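Local coordinates for putative sugar isomerase (Parabacteroides distasonis, PDB 3LMZ) that probably acts as a sugar isomerase, built on a xylose isomerase-like TIM barrel, at the interface of chains A and B. Sequence-based numbering; all coordinates share one arbitrary frame. Chains: chain A/B, Putative sugar isomerase.

Contact 1: the interface of chains A and B. Residues chain A 42, 240-241, 244-245; chain B 42, 240-241, 244-245.
A:Ala244 and B:Ala244 meet methyl to methyl where the two copies of helix 240-256 pack against each other, their CB atoms 3.6 Å apart. This is the tight part of the contact. Each alanine methyl also presses on the backbone of the opposite helix, A:Ala244 CB lying 3.2 Å from the carbonyl oxygen O of B:Leu241, and likewise with the chains exchanged. The small methyl groups of the two alanines are consistent with so close an approach of the backbones. Beside them, A:Leu241 packs on the opposite helix. Its CG is anti to the backbone N (chi1 -153°), which sends the isobutyl group out along the partner: CD1 lies 3.8 Å from B:Ala244 CB and 3.6 Å from the carbonyl oxygen O of B:Phe240. The rim is less close than the alanine contacts. B:Leu42, from a loop, crosses A:Leu241 at about a right angle, its CD2 3.9 Å from A:Leu241 CG. A:Glu245 runs past B:Leu42 in the opposite direction with its chain extended (chi2 179°), and its carboxylate OE1 stays 3.9 Å from the leucine CD2. A:Phe240 takes part through its CB, 4.1 Å from B:Leu241 CD1, while its ring points away from the partner. With no polar pair across the patch close enough to bond, shape and apolar burial carry it, and the site joins the two barrels through their last helices, plausibly as part of a dimer.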
# COMPACT_ATOMS: atom_id res chain seq x y z
N LEU A 42 6.69 -7.80 -2.54
CA LEU A 42 5.86 -6.78 -3.16
C LEU A 42 5.44 -7.03 -4.59
O LEU A 42 4.72 -6.25 -5.17
CB LEU A 42 6.56 -5.42 -3.13
CG LEU A 42 6.87 -4.81 -1.79
CD1 LEU A 42 7.93 -3.68 -1.97
CD2 LEU A 42 5.60 -4.33 -1.14
N PHE A 240 10.20 0.09 5.33
CA PHE A 240 9.43 -0.99 4.74
C PHE A 240 7.92 -0.66 4.71
O PHE A 240 7.24 -0.86 3.66
CB PHE A 240 9.72 -2.31 5.46
CG PHE A 240 11.16 -2.68 5.35
CD1 PHE A 240 11.65 -3.31 4.23
CD2 PHE A 240 12.04 -2.32 6.36
CE1 PHE A 240 13.02 -3.58 4.14
CE2 PHE A 240 13.41 -2.58 6.27
CZ PHE A 240 13.88 -3.23 5.16
N LEU A 241 7.40 -0.18 5.82
CA LEU A 241 5.99 0.12 5.89
C LEU A 241 5.55 1.18 4.88
O LEU A 241 4.49 1.10 4.26
CB LEU A 241 5.61 0.51 7.33
CG LEU A 241 4.18 0.26 7.79
CD1 LEU A 241 3.91 -1.22 8.10
CD2 LEU A 241 3.98 1.13 9.01
N ALA A 244 5.81 -0.14 1.21
CA ALA A 244 4.67 -1.05 0.86
C ALA A 244 3.36 -0.31 0.70
O ALA A 244 2.65 -0.54 -0.26
CB ALA A 244 4.54 -2.14 1.96
N GLU A 245 3.12 0.69 1.57
CA GLU A 245 1.92 1.52 1.39
C GLU A 245 1.98 2.26 0.06
O GLU A 245 1.01 2.33 -0.68
CB GLU A 245 1.78 2.55 2.51
CG GLU A 245 0.55 3.46 2.36
CD GLU A 245 0.37 4.48 3.48
OE1 GLU A 245 0.99 4.28 4.57
OE2 GLU A 245 -0.43 5.41 3.25
N LEU B 42 0.74 4.12 9.73
CA LEU B 42 -0.21 3.98 8.62
C LEU B 42 -1.32 5.00 8.57
O LEU B 42 -2.13 4.97 7.67
CB LEU B 42 -0.86 2.59 8.64
CG LEU B 42 0.03 1.39 8.46
CD1 LEU B 42 -0.74 0.12 8.93
CD2 LEU B 42 0.49 1.31 7.04
N PHE B 240 3.84 -7.05 8.25
CA PHE B 240 3.87 -5.60 8.13
C PHE B 240 3.82 -5.16 6.65
O PHE B 240 3.03 -4.23 6.28
CB PHE B 240 5.08 -5.03 8.86
CG PHE B 240 5.04 -5.35 10.31
CD1 PHE B 240 4.29 -4.59 11.19
CD2 PHE B 240 5.70 -6.48 10.80
CE1 PHE B 240 4.21 -4.96 12.53
CE2 PHE B 240 5.61 -6.85 12.13
CZ PHE B 240 4.90 -6.07 13.00
N LEU B 241 4.63 -5.78 5.81
CA LEU B 241 4.67 -5.40 4.42
C LEU B 241 3.33 -5.58 3.71
O LEU B 241 2.91 -4.77 2.89
CB LEU B 241 5.80 -6.17 3.71
CG LEU B 241 6.45 -5.52 2.49
CD1 LEU B 241 7.41 -4.39 2.85
CD2 LEU B 241 7.14 -6.65 1.75
N ALA B 244 0.66 -3.07 5.04
CA ALA B 244 0.86 -1.69 4.48
C ALA B 244 0.49 -1.60 3.02
O ALA B 244 -0.21 -0.67 2.62
CB ALA B 244 2.33 -1.27 4.69
N GLU B 245 0.81 -2.65 2.24
CA GLU B 245 0.38 -2.66 0.84
C GLU B 245 -1.14 -2.68 0.76
O GLU B 245 -1.74 -1.97 -0.04
CB GLU B 245 0.91 -3.89 0.10
CG GLU B 245 0.48 -3.97 -1.37
CD GLU B 245 1.01 -5.17 -2.14
OE1 GLU B 245 2.02 -5.77 -1.65
OE2 GLU B 245 0.46 -5.43 -3.22

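Contact 2: the interface of chains A and B. Residues chain A 213, 249, 252-253; chain B 252, 255-256.
One face of the A:Tyr249 ring is capped by the methyl of B:Ala252, whose CB sits over the ring centre, 3.5 Å from the centroid, as a CH-pi contact. At the ring's edge, in its plane, lies the carboxylate oxygen OD2 of B:Asp255. These residues belong to the C-terminal helix 240-256 of a xylose isomerase-like TIM barrel, packed against its copy in the other chain. The phenol OH of A:Tyr249 donates a hydrogen bond of 2.6 Å to B:Asp255 OD2, which accepts it with its anti lone pair, away from the other carboxylate oxygen. Ring and carboxylate planes are turned 51° apart. With CG anti to the backbone N (chi1 -161°), the tyrosine is laid along the flank of the partner helix, from B:Ala252 toward B:Asp255, so that face contact and hydroxyl bond act on one ring and would restrict its tilt and rotation. The bond may also help stabilise a negative charge on the aspartate. Between the helices, A:Ala252 CB and B:Ala252 CB are 3.4 Å apart, closer than two methyl groups normally pack. Toward the helix ends, B:Leu256 splits its two methyls between two elements of chain A: CD1 rests 3.6 Å from A:Val253 CG2, and CD2 lies 3.8 Å from A:Pro213 CG. The valine is crossed at about a right angle, the proline, at the start of helix 212-221, obliquely; B:Leu256 buries 53 Å² against chain A.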
# COMPACT_ATOMS: atom_id res chain seq x y z
N PRO A 213 -3.06 9.79 -10.83
CA PRO A 213 -3.93 9.49 -11.91
C PRO A 213 -3.56 10.22 -13.21
O PRO A 213 -3.56 9.63 -14.28
CB PRO A 213 -5.30 9.89 -11.35
CG PRO A 213 -5.20 9.64 -9.95
CD PRO A 213 -3.79 10.05 -9.58
N TYR A 249 -0.76 1.90 -3.03
CA TYR A 249 -1.48 3.03 -3.54
C TYR A 249 -1.23 3.12 -5.07
O TYR A 249 -2.11 3.28 -5.90
CB TYR A 249 -1.13 4.31 -2.84
CG TYR A 249 -2.14 5.44 -3.00
CD1 TYR A 249 -2.20 6.17 -4.14
CD2 TYR A 249 -3.05 5.73 -1.97
CE1 TYR A 249 -3.20 7.18 -4.30
CE2 TYR A 249 -4.00 6.70 -2.11
CZ TYR A 249 -4.08 7.42 -3.28
OH TYR A 249 -5.05 8.38 -3.41
N ALA A 252 -2.98 0.48 -7.19
CA ALA A 252 -4.38 0.81 -7.35
C ALA A 252 -4.61 1.89 -8.37
O ALA A 252 -5.48 1.75 -9.20
CB ALA A 252 -5.04 1.19 -6.02
N VAL A 253 -3.84 2.98 -8.30
CA VAL A 253 -3.96 4.02 -9.33
C VAL A 253 -3.73 3.44 -10.74
O VAL A 253 -4.49 3.73 -11.67
CB VAL A 253 -3.05 5.23 -9.08
CG1 VAL A 253 -3.23 6.28 -10.22
CG2 VAL A 253 -3.35 5.85 -7.76
N ALA B 252 -6.34 4.14 -1.83
CA ALA B 252 -6.52 4.59 -3.20
C ALA B 252 -7.90 4.31 -3.72
O ALA B 252 -8.50 5.18 -4.32
CB ALA B 252 -5.46 4.01 -4.14
N ASP B 255 -10.25 6.79 -2.26
CA ASP B 255 -10.03 8.15 -2.73
C ASP B 255 -10.53 8.40 -4.15
O ASP B 255 -10.99 9.52 -4.50
CB ASP B 255 -8.53 8.49 -2.76
CG ASP B 255 -7.90 8.62 -1.40
OD1 ASP B 255 -8.64 8.67 -0.37
OD2 ASP B 255 -6.64 8.63 -1.38
N LEU B 256 -10.41 7.39 -5.02
CA LEU B 256 -10.53 7.55 -6.47
C LEU B 256 -11.82 6.98 -7.05
O LEU B 256 -12.15 7.24 -8.22
CB LEU B 256 -9.31 6.90 -7.15
CG LEU B 256 -7.92 7.51 -6.83
CD1 LEU B 256 -6.87 6.65 -7.47
CD2 LEU B 256 -7.79 8.98 -7.28

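The C-alpha centres of contact 1 and contact 2 are about 16 Å apart, and both draw on helix 240-256 of each chain. Contact 1 uses its first turns and adds the loop residue Leu42; contact 2 uses its C-terminal half and brings in helix 212-221. The helices touch at separated levels, apolar in contact 1, with a polar bond added in contact 2. Contact 1 takes the same residues from both chains and so contains its own symmetry mate, whereas contact 2 recurs with the chains exchanged. Fastening at several levels would limit rocking between the barrels, though the structure alone does not prove a dimer in solution.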